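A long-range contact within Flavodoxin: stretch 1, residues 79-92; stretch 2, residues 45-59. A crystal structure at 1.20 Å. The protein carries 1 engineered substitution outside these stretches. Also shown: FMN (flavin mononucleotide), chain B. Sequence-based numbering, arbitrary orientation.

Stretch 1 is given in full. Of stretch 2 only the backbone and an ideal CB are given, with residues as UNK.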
ATOM      1  N   ASP A  79      -5.180 -11.207  13.053  1.00 14.51           N
ATOM      2  CA  ASP A  79      -3.938 -11.151  13.802  1.00 14.09           C
ATOM      3  C   ASP A  79      -2.805 -10.976  12.800  1.00 12.43           C
ATOM      4  O   ASP A  79      -2.553 -11.866  11.985  1.00 14.57           O
ATOM      5  CB  ASP A  79      -3.748 -12.446  14.586  1.00 16.62           C
ATOM      6  CG  ASP A  79      -2.579 -12.389  15.515  1.00 20.38           C
ATOM      7  OD1 ASP A  79      -1.865 -11.381  15.549  1.00 17.57           O
ATOM      8  OD2 ASP A  79      -2.363 -13.387  16.256  1.00 24.39           O
ATOM      9  N   PHE A  80      -2.144  -9.825  12.829  1.00 11.79           N
ATOM     10  CA  PHE A  80      -1.046  -9.535  11.909  1.00 10.92           C
ATOM     11  C   PHE A  80       0.323  -9.928  12.459  1.00 11.27           C
ATOM     12  O   PHE A  80       1.337  -9.675  11.806  1.00 10.63           O
ATOM     13  CB  PHE A  80      -1.045  -8.044  11.506  1.00 10.94           C
ATOM     14  CG  PHE A  80      -2.065  -7.686  10.469  1.00 10.72           C
ATOM     15  CD1 PHE A  80      -3.387  -7.462  10.817  1.00 11.29           C
ATOM     16  CD2 PHE A  80      -1.701  -7.570   9.131  1.00 11.05           C
ATOM     17  CE1 PHE A  80      -4.329  -7.118   9.844  1.00 11.76           C
ATOM     18  CE2 PHE A  80      -2.643  -7.262   8.171  1.00 11.66           C
ATOM     19  CZ  PHE A  80      -3.939  -7.024   8.527  1.00 12.10           C
ATOM     20  N   THR A  81       0.370 -10.603  13.614  1.00 13.00           N
ATOM     21  CA  THR A  81       1.641 -11.073  14.167  1.00 12.52           C
ATOM     22  C   THR A  81       2.374 -11.896  13.131  1.00 11.36           C
ATOM     23  O   THR A  81       1.789 -12.777  12.519  1.00 13.68           O
ATOM     24  CB  THR A  81       1.388 -11.913  15.420  1.00 13.93           C
ATOM     25  OG1 THR A  81       0.707 -11.098  16.371  1.00 17.63           O
ATOM     26  CG2 THR A  81       2.710 -12.386  16.017  1.00 18.24           C
ATOM     27  N   GLY A  82       3.642 -11.596  12.917  1.00 13.00           N
ATOM     28  CA  GLY A  82       4.439 -12.338  11.970  1.00 14.16           C
ATOM     29  C   GLY A  82       4.278 -11.920  10.525  1.00 13.67           C
ATOM     30  O   GLY A  82       5.048 -12.392   9.679  1.00 15.35           O
ATOM     31  N   LYS A  83       3.325 -11.048  10.214  1.00 10.68           N
ATOM     32  CA  LYS A  83       3.125 -10.579   8.856  1.00 10.30           C
ATOM     33  C   LYS A  83       3.991  -9.379   8.566  1.00 10.13           C
ATOM     34  O   LYS A  83       4.295  -8.570   9.441  1.00 11.58           O
ATOM     35  CB  LYS A  83       1.660 -10.276   8.581  1.00 11.54           C
ATOM     36  CG  LYS A  83       0.731 -11.464   8.823  1.00 12.35           C
ATOM     37  CD  LYS A  83      -0.643 -11.146   8.229  1.00 13.70           C
ATOM     38  CE  LYS A  83      -1.710 -12.177   8.593  1.00 16.53           C
ATOM     39  NZ  LYS A  83      -1.338 -13.553   8.153  1.00 17.46           N
ATOM     40  N   VAL A  84       4.386  -9.271   7.302  1.00 10.09           N
ATOM     41  CA  VAL A  84       5.227  -8.205   6.799  1.00  9.54           C
ATOM     42  C   VAL A  84       4.448  -7.521   5.688  1.00  9.00           C
ATOM     43  O   VAL A  84       4.049  -8.174   4.713  1.00  9.89           O
ATOM     44  CB  VAL A  84       6.545  -8.776   6.260  1.00 10.12           C
ATOM     45  CG1 VAL A  84       7.433  -7.654   5.770  1.00 11.72           C
ATOM     46  CG2 VAL A  84       7.251  -9.592   7.341  1.00 12.30           C
ATOM     47  N   VAL A  85       4.199  -6.220   5.838  1.00  8.63           N
ATOM     48  CA  VAL A  85       3.238  -5.510   4.999  1.00  8.11           C
ATOM     49  C   VAL A  85       3.879  -4.279   4.386  1.00  8.34           C
ATOM     50  O   VAL A  85       4.458  -3.452   5.113  1.00  9.77           O
ATOM     51  CB  VAL A  85       2.037  -5.092   5.844  1.00  9.03           C
ATOM     52  CG1 VAL A  85       0.969  -4.449   4.998  1.00 11.64           C
ATOM     53  CG2 VAL A  85       1.480  -6.276   6.616  1.00 11.63           C
ATOM     54  N   GLY A  86       3.736  -4.129   3.080  1.00  7.93           N
ATOM     55  CA  GLY A  86       4.019  -2.874   2.400  1.00  8.52           C
ATOM     56  C   GLY A  86       2.724  -2.204   1.983  1.00  7.62           C
ATOM     57  O   GLY A  86       1.794  -2.878   1.533  1.00  8.50           O
ATOM     58  N   LEU A  87       2.668  -0.881   2.129  1.00  7.44           N
ATOM     59  CA  LEU A  87       1.508  -0.070   1.804  1.00  7.16           C
ATOM     60  C   LEU A  87       1.811   0.805   0.606  1.00  7.56           C
ATOM     61  O   LEU A  87       2.895   1.412   0.539  1.00  8.66           O
ATOM     62  CB  LEU A  87       1.172   0.813   3.000  1.00  8.63           C
ATOM     63  CG  LEU A  87       0.952   0.088   4.298  1.00  8.79           C
ATOM     64  CD1 LEU A  87       0.756   1.118   5.420  1.00  9.87           C
ATOM     65  CD2 LEU A  87      -0.235  -0.857   4.240  1.00 10.24           C
ATOM     66  N   VAL A  88       0.862   0.866  -0.324  1.00  7.87           N
ATOM     67  CA  VAL A  88       0.962   1.711  -1.511  1.00  8.41           C
ATOM     68  C   VAL A  88      -0.244   2.628  -1.548  1.00  7.71           C
ATOM     69  O   VAL A  88      -1.377   2.152  -1.535  1.00  8.66           O
ATOM     70  CB  VAL A  88       1.033   0.880  -2.799  1.00  8.59           C
ATOM     71  CG1 VAL A  88       1.197   1.813  -4.022  1.00  9.83           C
ATOM     72  CG2 VAL A  88       2.193  -0.120  -2.721  1.00  9.24           C
ATOM     73  N   GLY A  89      -0.008   3.928  -1.643  1.00  8.06           N
ATOM     74  CA  GLY A  89      -1.066   4.896  -1.849  1.00  8.80           C
ATOM     75  C   GLY A  89      -0.978   5.514  -3.225  1.00  9.34           C
ATOM     76  O   GLY A  89       0.114   5.687  -3.771  1.00 10.25           O
ATOM     77  N   LEU A  90      -2.132   5.880  -3.776  1.00  9.10           N
ATOM     78  CA  LEU A  90      -2.235   6.751  -4.952  1.00  9.21           C
ATOM     79  C   LEU A  90      -2.992   7.991  -4.537  1.00  9.55           C
ATOM     80  O   LEU A  90      -3.958   7.912  -3.774  1.00  9.83           O
ATOM     81  CB  LEU A  90      -3.027   6.106  -6.055  1.00 10.63           C
ATOM     82  CG  LEU A  90      -2.315   5.054  -6.892  1.00 10.94           C
ATOM     83  CD1 LEU A  90      -2.300   3.722  -6.202  1.00 14.06           C
ATOM     84  CD2 LEU A  90      -3.048   4.915  -8.188  1.00 13.73           C
ATOM     85  N   GLY A  91      -2.521   9.140  -5.015  1.00  8.95           N
ATOM     86  CA  GLY A  91      -3.190  10.391  -4.713  1.00  9.67           C
ATOM     87  C   GLY A  91      -2.742  11.495  -5.648  1.00  9.39           C
ATOM     88  O   GLY A  91      -2.118  11.252  -6.679  1.00 11.00           O
ATOM     89  N   ASN A  92      -3.085  12.732  -5.278  1.00  9.85           N
ATOM     90  CA  ASN A  92      -2.724  13.926  -6.039  1.00  8.76           C
ATOM     91  C   ASN A  92      -2.164  14.936  -5.048  1.00  8.89           C
ATOM     92  O   ASN A  92      -2.911  15.519  -4.266  1.00  9.72           O
ATOM     93  CB  ASN A  92      -3.939  14.467  -6.787  1.00 10.92           C
ATOM     94  CG  ASN A  92      -3.627  15.743  -7.554  1.00 10.15           C
ATOM     95  OD1 ASN A  92      -2.732  16.495  -7.219  1.00 10.31           O
ATOM     96  ND2 ASN A  92      -4.378  15.980  -8.617  1.00 13.89           N
ATOM     97  N   UNK A  45      -9.127 -12.975   2.924  1.00 11.50           N
ATOM     98  CA  UNK A  45      -7.918 -13.682   2.518  1.00 11.08           C
ATOM     99  C   UNK A  45      -6.641 -13.034   3.012  1.00  9.93           C
ATOM    100  O   UNK A  45      -5.589 -13.665   2.906  1.00 10.85           O
ATOM    101  CB  UNK A  45      -7.870 -13.787   0.992  1.00 11.08           C
ATOM    102  N   UNK A  46      -6.682 -11.815   3.539  1.00 10.20           N
ATOM    103  CA  UNK A  46      -5.470 -11.234   4.100  1.00 10.59           C
ATOM    104  C   UNK A  46      -4.887 -12.146   5.166  1.00 10.95           C
ATOM    105  O   UNK A  46      -3.666 -12.203   5.352  1.00 12.29           O
ATOM    106  CB  UNK A  46      -5.756  -9.849   4.684  1.00 10.59           C
ATOM    107  N   UNK A  47      -5.740 -12.879   5.891  1.00 11.69           N
ATOM    108  CA  UNK A  47      -5.280 -13.809   6.923  1.00 13.41           C
ATOM    109  C   UNK A  47      -4.339 -14.868   6.368  1.00 13.42           C
ATOM    110  O   UNK A  47      -3.515 -15.423   7.125  1.00 14.31           O
ATOM    111  CB  UNK A  47      -6.478 -14.487   7.591  1.00 13.41           C
ATOM    112  N   UNK A  48      -4.451 -15.197   5.087  1.00 12.26           N
ATOM    113  CA  UNK A  48      -3.786 -16.346   4.484  1.00 13.51           C
ATOM    114  C   UNK A  48      -2.346 -16.095   4.054  1.00 13.83           C
ATOM    115  O   UNK A  48      -1.696 -17.045   3.594  1.00 15.77           O
ATOM    116  CB  UNK A  48      -4.592 -16.812   3.269  1.00 13.51           C
ATOM    117  N   UNK A  49      -1.829 -14.874   4.173  1.00 11.31           N
ATOM    118  CA  UNK A  49      -0.515 -14.534   3.672  1.00 11.85           C
ATOM    119  C   UNK A  49       0.333 -13.969   4.788  1.00 12.65           C
ATOM    120  O   UNK A  49      -0.147 -13.233   5.655  1.00 14.57           O
ATOM    121  CB  UNK A  49      -0.614 -13.539   2.514  1.00 11.85           C
ATOM    122  N   UNK A  50       1.627 -14.258   4.722  1.00 10.98           N
ATOM    123  CA  UNK A  50       2.597 -13.640   5.610  1.00 10.51           C
ATOM    124  C   UNK A  50       3.232 -12.412   5.010  1.00 10.20           C
ATOM    125  O   UNK A  50       3.749 -11.586   5.755  1.00 12.80           O
ATOM    126  CB  UNK A  50       3.686 -14.648   5.984  1.00 10.51           C
ATOM    127  N   UNK A  51       3.279 -12.334   3.692  1.00  9.39           N
ATOM    128  CA  UNK A  51       3.809 -11.199   2.968  1.00  9.26           C
ATOM    129  C   UNK A  51       2.644 -10.527   2.264  1.00  8.54           C
ATOM    130  O   UNK A  51       1.906 -11.198   1.540  1.00  9.42           O
ATOM    131  CB  UNK A  51       4.899 -11.618   1.980  1.00  9.26           C
ATOM    132  N   UNK A  52       2.468  -9.220   2.470  1.00  7.98           N
ATOM    133  CA  UNK A  52       1.313  -8.490   1.962  1.00  8.16           C
ATOM    134  C   UNK A  52       1.724  -7.176   1.344  1.00  7.50           C
ATOM    135  O   UNK A  52       2.617  -6.486   1.837  1.00  8.61           O
ATOM    136  CB  UNK A  52       0.297  -8.245   3.080  1.00  8.16           C
ATOM    137  N   UNK A  53       1.027  -6.819   0.272  1.00  7.88           N
ATOM    138  CA  UNK A  53       1.066  -5.476  -0.306  1.00  7.21           C
ATOM    139  C   UNK A  53      -0.366  -4.976  -0.376  1.00  7.24           C
ATOM    140  O   UNK A  53      -1.209  -5.601  -1.037  1.00  8.22           O
ATOM    141  CB  UNK A  53       1.728  -5.468  -1.685  1.00  7.21           C
ATOM    142  N   UNK A  54      -0.665  -3.895   0.328  1.00  7.37           N
ATOM    143  CA  UNK A  54      -2.013  -3.329   0.403  1.00  7.15           C
ATOM    144  C   UNK A  54      -1.999  -1.986  -0.296  1.00  7.52           C
ATOM    145  O   UNK A  54      -1.156  -1.143   0.007  1.00  8.54           O
ATOM    146  CB  UNK A  54      -2.487  -3.188   1.851  1.00  7.15           C
ATOM    147  N   UNK A  55      -2.894  -1.806  -1.260  1.00  7.01           N
ATOM    148  CA  UNK A  55      -2.870  -0.673  -2.187  1.00  7.88           C
ATOM    149  C   UNK A  55      -4.211   0.042  -2.148  1.00  7.86           C
ATOM    150  O   UNK A  55      -5.264  -0.584  -2.280  1.00  8.13           O
ATOM    151  CB  UNK A  55      -2.548  -1.133  -3.610  1.00  7.88           C
ATOM    152  N   UNK A  56      -4.182   1.357  -2.000  1.00  7.69           N
ATOM    153  CA  UNK A  56      -5.418   2.134  -2.088  1.00  7.61           C
ATOM    154  C   UNK A  56      -5.186   3.513  -2.689  1.00  8.45           C
ATOM    155  O   UNK A  56      -4.212   4.177  -2.340  1.00  8.76           O
ATOM    156  CB  UNK A  56      -6.050   2.276  -0.702  1.00  7.61           C
ATOM    157  N   UNK A  57      -6.089   3.979  -3.546  1.00  7.80           N
ATOM    158  CA  UNK A  57      -6.192   5.415  -3.807  1.00  7.79           C
ATOM    159  C   UNK A  57      -6.812   6.119  -2.616  1.00  7.84           C
ATOM    160  O   UNK A  57      -7.323   5.519  -1.685  1.00  9.39           O
ATOM    161  CB  UNK A  57      -7.015   5.683  -5.069  1.00  7.79           C
ATOM    162  N   UNK A  58      -6.788   7.438  -2.650  1.00  9.54           N
ATOM    163  CA  UNK A  58      -7.297   8.270  -1.564  1.00  8.84           C
ATOM    164  C   UNK A  58      -8.507   9.043  -2.059  1.00  9.79           C
ATOM    165  O   UNK A  58      -8.498   9.597  -3.165  1.00 10.15           O
ATOM    166  CB  UNK A  58      -6.219   9.223  -1.045  1.00  8.84           C
ATOM    167  N   UNK A  59      -9.520   9.106  -1.205  1.00  9.26           N
ATOM    168  CA  UNK A  59     -10.743   9.842  -1.486  1.00  9.99           C
ATOM    169  C   UNK A  59     -11.210  10.468  -0.182  1.00 10.89           C
ATOM    170  O   UNK A  59     -10.704  10.173   0.901  1.00 12.38           O
ATOM    171  CB  UNK A  59     -11.820   8.938  -2.090  1.00  9.99           C
TER
HETATM  172  N1  FMN B 201      -5.806  12.170  -3.645  1.00  9.33           N
HETATM  173  C2  FMN B 201      -5.140  12.391  -2.429  1.00 10.02           C
HETATM  174  O2  FMN B 201      -3.963  12.272  -2.339  1.00 10.44           O
HETATM  175  N3  FMN B 201      -5.932  12.802  -1.301  1.00 10.07           N
HETATM  176  C4  FMN B 201      -7.286  12.997  -1.315  1.00 10.98           C
HETATM  177  O4  FMN B 201      -7.838  13.336  -0.288  1.00 11.46           O
HETATM  178  C4A FMN B 201      -7.933  12.787  -2.563  1.00  9.96           C
HETATM  179  N5  FMN B 201      -9.310  12.982  -2.644  1.00 12.37           N
HETATM  180  C5A FMN B 201      -9.881  12.819  -3.937  1.00 11.08           C
HETATM  181  C6  FMN B 201     -11.243  13.133  -4.101  1.00 12.84           C
HETATM  182  C7  FMN B 201     -11.843  12.972  -5.334  1.00 13.43           C
HETATM  183  C7M FMN B 201     -13.350  13.272  -5.354  1.00 19.64           C
HETATM  184  C8  FMN B 201     -11.087  12.602  -6.437  1.00 12.81           C
HETATM  185  C8M FMN B 201     -11.795  12.401  -7.760  1.00 15.14           C
HETATM  186  C9  FMN B 201      -9.737  12.297  -6.277  1.00 11.64           C
HETATM  187  C9A FMN B 201      -9.142  12.434  -5.049  1.00  9.60           C
HETATM  188  N10 FMN B 201      -7.733  12.113  -4.902  1.00  9.23           N
HETATM  189  C10 FMN B 201      -7.161  12.356  -3.671  1.00  9.38           C
HETATM  190  C1' FMN B 201      -6.938  11.672  -6.046  1.00  9.92           C
HETATM  191  C2' FMN B 201      -7.168  10.160  -6.347  1.00  8.73           C
HETATM  192  O2' FMN B 201      -6.833   9.336  -5.246  1.00  9.39           O
HETATM  193  C3' FMN B 201      -6.264   9.751  -7.525  1.00  8.80           C
HETATM  194  O3' FMN B 201      -6.757  10.406  -8.677  1.00 10.43           O
HETATM  195  C4' FMN B 201      -6.127   8.253  -7.791  1.00  9.44           C
HETATM  196  O4' FMN B 201      -5.145   8.072  -8.806  1.00 10.72           O
HETATM  197  C5' FMN B 201      -7.433   7.599  -8.222  1.00  8.72           C
HETATM  198  O5' FMN B 201      -7.221   6.197  -8.256  1.00  9.05           O
HETATM  199  P   FMN B 201      -8.322   5.226  -8.911  1.00  8.55           P
HETATM  200  O1P FMN B 201      -7.702   3.855  -8.765  1.00  8.39           O
HETATM  201  O2P FMN B 201      -9.626   5.349  -8.200  1.00  9.13           O
HETATM  202  O3P FMN B 201      -8.465   5.640 -10.382  1.00  9.31           O

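A strand starting at position 51 runs parallel to the one starting at Val84, and alternate positions share a face of the sheet.

Position 45 has nothing of stretch 1 within reach. Almost any residue would suit; it is Glu45.

Position 46 points its CB toward stretch 1, 5.1 Å from Phe80 CZ. A medium or large apolar side chain would fill that gap. It is Ile46, whose CG2 lies 3.8 Å from Phe80 CZ.

Position 47 points away, and polar residues fit. Its carbonyl O accepts a hydrogen bond from Lys83 NZ at 3.0 Å whatever the side chain. It is Glu47; OE1 reaches a water that also binds Asp79 N.

Position 48 points away and is little constrained. It is Asn48.

Position 49 points sideways, with no atom of stretch 1 near its CB. The backbone does the work: O of position 49 accepts from Lys83 NZ at 2.8 Å. The residue is Phe49, and its ring leads away.

Position 50 points sideways, with its CB 4.5 Å from Gly82 O. A polar chain would suit, among others. It is Glu50. A water donates to both Glu50 OE1 and Gly82 O, while the backbone O of Glu50 accepts from Val84 N at 2.9 Å.

Position 51 opens the strand on the face of Val84. Polar or apolar residues could fit. It is Asn51, with OD1 4.2 Å from Val84 CB; its amide group is hydrogen-bonded elsewhere in the structure.

Position 52 lies on the face of Val85, its CB 4.2 Å from Val85 CG2. Phe80 and the aliphatic part of Lys83 are close too, so a branched apolar chain is favoured. Leu52 CD1 sits 3.9 Å from Phe80 CE2, 3.8 Å from Lys83 CD and 4.0 Å from Val85 CG2.

Position 53 pairs with Gly86, which offers no side chain. Beta-branched or other apolar residues suit. Ile53 CG2 reaches Val88 CG2 at 4.1 Å.

Position 54 has its CB near both Val85 and Leu87, 4.0 Å from Leu87 CD2. An aliphatic chain is expected. Leu54 CD1 packs 3.8 Å from Val85 CG1.

Position 55 shares a face with Val88 and Leu90. Valine or isoleucine would fit. Val55 CG1 is 4.0 Å from both Val88 CB and Leu90 CD1.

Position 56 pairs with Gly89, which presents no side chain. Small or beta-branched residues suit. It is Thr56; OG1 donates to the backbone O of position 57.

Position 57 has phi -73°, and its N faces away from Leu90 O, so proline is allowed, as are others. Pro57 CB lies 4.3 Å from Leu90 CB.

Position 58 has its CB 3.8 Å from Leu90 O, an acceptor within reach of a short donor: serine or threonine. Thr58 OG1 donates to Leu90 O at 2.9 Å. Its backbone N and O both bond FMN O2'.

Position 59 points away from stretch 1. A long side chain with a donor could reach the FMN phosphate; tyrosine is one of several. Tyr59 OH donates to FMN O2P at 2.6 Å.

Stretch 2 (45-59) EIENFENLILVTPTY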
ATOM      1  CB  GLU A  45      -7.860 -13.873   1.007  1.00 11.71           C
ATOM      2  CG  GLU A  45      -8.980 -14.729   0.449  1.00 14.29           C
ATOM      3  CD  GLU A  45     -10.270 -13.975   0.161  1.00 17.88           C
ATOM      4  OE1 GLU A  45     -10.404 -12.747   0.435  1.00 14.76           O
ATOM      5  OE2 GLU A  45     -11.187 -14.663  -0.372  1.00 18.29           O
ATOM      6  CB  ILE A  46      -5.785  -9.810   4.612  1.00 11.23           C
ATOM      7  CG1 ILE A  46      -6.012  -8.893   3.419  1.00 12.69           C
ATOM      8  CG2 ILE A  46      -4.684  -9.278   5.552  1.00 13.66           C
ATOM      9  CD1 ILE A  46      -6.408  -7.440   3.687  1.00 13.94           C
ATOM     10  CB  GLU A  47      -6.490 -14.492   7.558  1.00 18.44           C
ATOM     11  CG  GLU A  47      -6.415 -14.839   9.030  1.00 39.08           C
ATOM     12  CD  GLU A  47      -7.821 -15.021   9.594  1.00 57.88           C
ATOM     13  OE1 GLU A  47      -8.243 -14.222  10.468  1.00 49.44           O
ATOM     14  OE2 GLU A  47      -8.522 -15.939   9.112  1.00 57.87           O
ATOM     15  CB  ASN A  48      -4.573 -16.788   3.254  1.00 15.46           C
ATOM     16  CG  ASN A  48      -5.967 -17.243   3.595  1.00 17.83           C
ATOM     17  OD1 ASN A  48      -6.249 -17.619   4.732  1.00 22.65           O
ATOM     18  ND2 ASN A  48      -6.847 -17.220   2.599  1.00 20.80           N
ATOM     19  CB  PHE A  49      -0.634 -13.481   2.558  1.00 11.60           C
ATOM     20  CG  PHE A  49      -1.434 -13.961   1.407  1.00 11.20           C
ATOM     21  CD1 PHE A  49      -0.830 -14.670   0.402  1.00 13.57           C
ATOM     22  CD2 PHE A  49      -2.805 -13.790   1.350  1.00 10.87           C
ATOM     23  CE1 PHE A  49      -1.554 -15.185  -0.641  1.00 15.60           C
ATOM     24  CE2 PHE A  49      -3.536 -14.299   0.340  1.00 12.27           C
ATOM     25  CZ  PHE A  49      -2.931 -14.995  -0.666  1.00 14.56           C
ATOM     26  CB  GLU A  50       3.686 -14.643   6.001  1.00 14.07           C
ATOM     27  CG  GLU A  50       3.094 -15.894   6.724  1.00 23.05           C
ATOM     28  CD  GLU A  50       4.154 -16.813   7.326  1.00 48.86           C
ATOM     29  OE1 GLU A  50       5.316 -16.381   7.488  1.00 37.59           O
ATOM     30  OE2 GLU A  50       3.813 -17.974   7.643  1.00 58.12           O
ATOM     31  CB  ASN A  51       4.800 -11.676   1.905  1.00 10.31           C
ATOM     32  CG  ASN A  51       6.009 -12.357   2.495  1.00 10.09           C
ATOM     33  OD1 ASN A  51       6.454 -11.988   3.578  1.00 11.05           O
ATOM     34  ND2 ASN A  51       6.555 -13.340   1.776  1.00 11.02           N
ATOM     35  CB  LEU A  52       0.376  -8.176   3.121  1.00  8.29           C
ATOM     36  CG  LEU A  52      -0.396  -9.359   3.693  1.00  9.79           C
ATOM     37  CD1 LEU A  52      -0.968  -9.001   5.051  1.00 12.76           C
ATOM     38  CD2 LEU A  52      -1.521  -9.788   2.770  1.00 10.04           C
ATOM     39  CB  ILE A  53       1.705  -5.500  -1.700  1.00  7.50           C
ATOM     40  CG1 ILE A  53       3.150  -5.988  -1.627  1.00  8.60           C
ATOM     41  CG2 ILE A  53       1.595  -4.112  -2.361  1.00  9.11           C
ATOM     42  CD1 ILE A  53       3.800  -6.210  -2.988  1.00  9.74           C
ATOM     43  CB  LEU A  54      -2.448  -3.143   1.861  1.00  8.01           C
ATOM     44  CG  LEU A  54      -2.203  -4.326   2.796  1.00  8.86           C
ATOM     45  CD1 LEU A  54      -2.762  -3.986   4.174  1.00 10.58           C
ATOM     46  CD2 LEU A  54      -2.788  -5.634   2.304  1.00  8.50           C
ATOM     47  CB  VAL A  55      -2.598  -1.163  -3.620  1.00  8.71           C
ATOM     48  CG1 VAL A  55      -2.429   0.027  -4.554  1.00  9.64           C
ATOM     49  CG2 VAL A  55      -1.421  -2.123  -3.685  1.00  8.85           C
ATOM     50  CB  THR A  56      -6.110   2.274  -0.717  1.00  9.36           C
ATOM     51  OG1 THR A  56      -7.405   2.875  -0.883  1.00  9.02           O
ATOM     52  CG2 THR A  56      -5.274   3.090   0.277  1.00 10.44           C
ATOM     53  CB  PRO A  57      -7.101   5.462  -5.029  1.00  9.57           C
ATOM     54  CG  PRO A  57      -8.055   4.295  -4.803  1.00  8.87           C
ATOM     55  CD  PRO A  57      -7.183   3.216  -4.183  1.00  9.16           C
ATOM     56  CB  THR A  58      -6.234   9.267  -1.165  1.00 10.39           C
ATOM     57  OG1 THR A  58      -4.960   8.621  -1.128  1.00 18.86           O
ATOM     58  CG2 THR A  58      -6.570  10.000   0.110  1.00 11.41           C
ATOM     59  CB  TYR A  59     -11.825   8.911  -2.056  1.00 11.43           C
ATOM     60  CG  TYR A  59     -11.544   8.514  -3.487  1.00 10.86           C
ATOM     61  CD1 TYR A  59     -11.761   9.414  -4.510  1.00 11.73           C
ATOM     62  CD2 TYR A  59     -10.964   7.288  -3.814  1.00 10.58           C
ATOM     63  CE1 TYR A  59     -11.461   9.097  -5.799  1.00 10.49           C
ATOM     64  CE2 TYR A  59     -10.681   6.969  -5.109  1.00 10.30           C
ATOM     65  CZ  TYR A  59     -10.934   7.867  -6.100  1.00  9.77           C
ATOM     66  OH  TYR A  59     -10.663   7.654  -7.430  1.00 10.52           O
TER
HETATM   67  O   HOH W   1      -6.152 -13.860  12.259  1.00 26.51           O
HETATM   68  O   HOH W   2       5.493 -15.135   9.668  1.00 32.35           O
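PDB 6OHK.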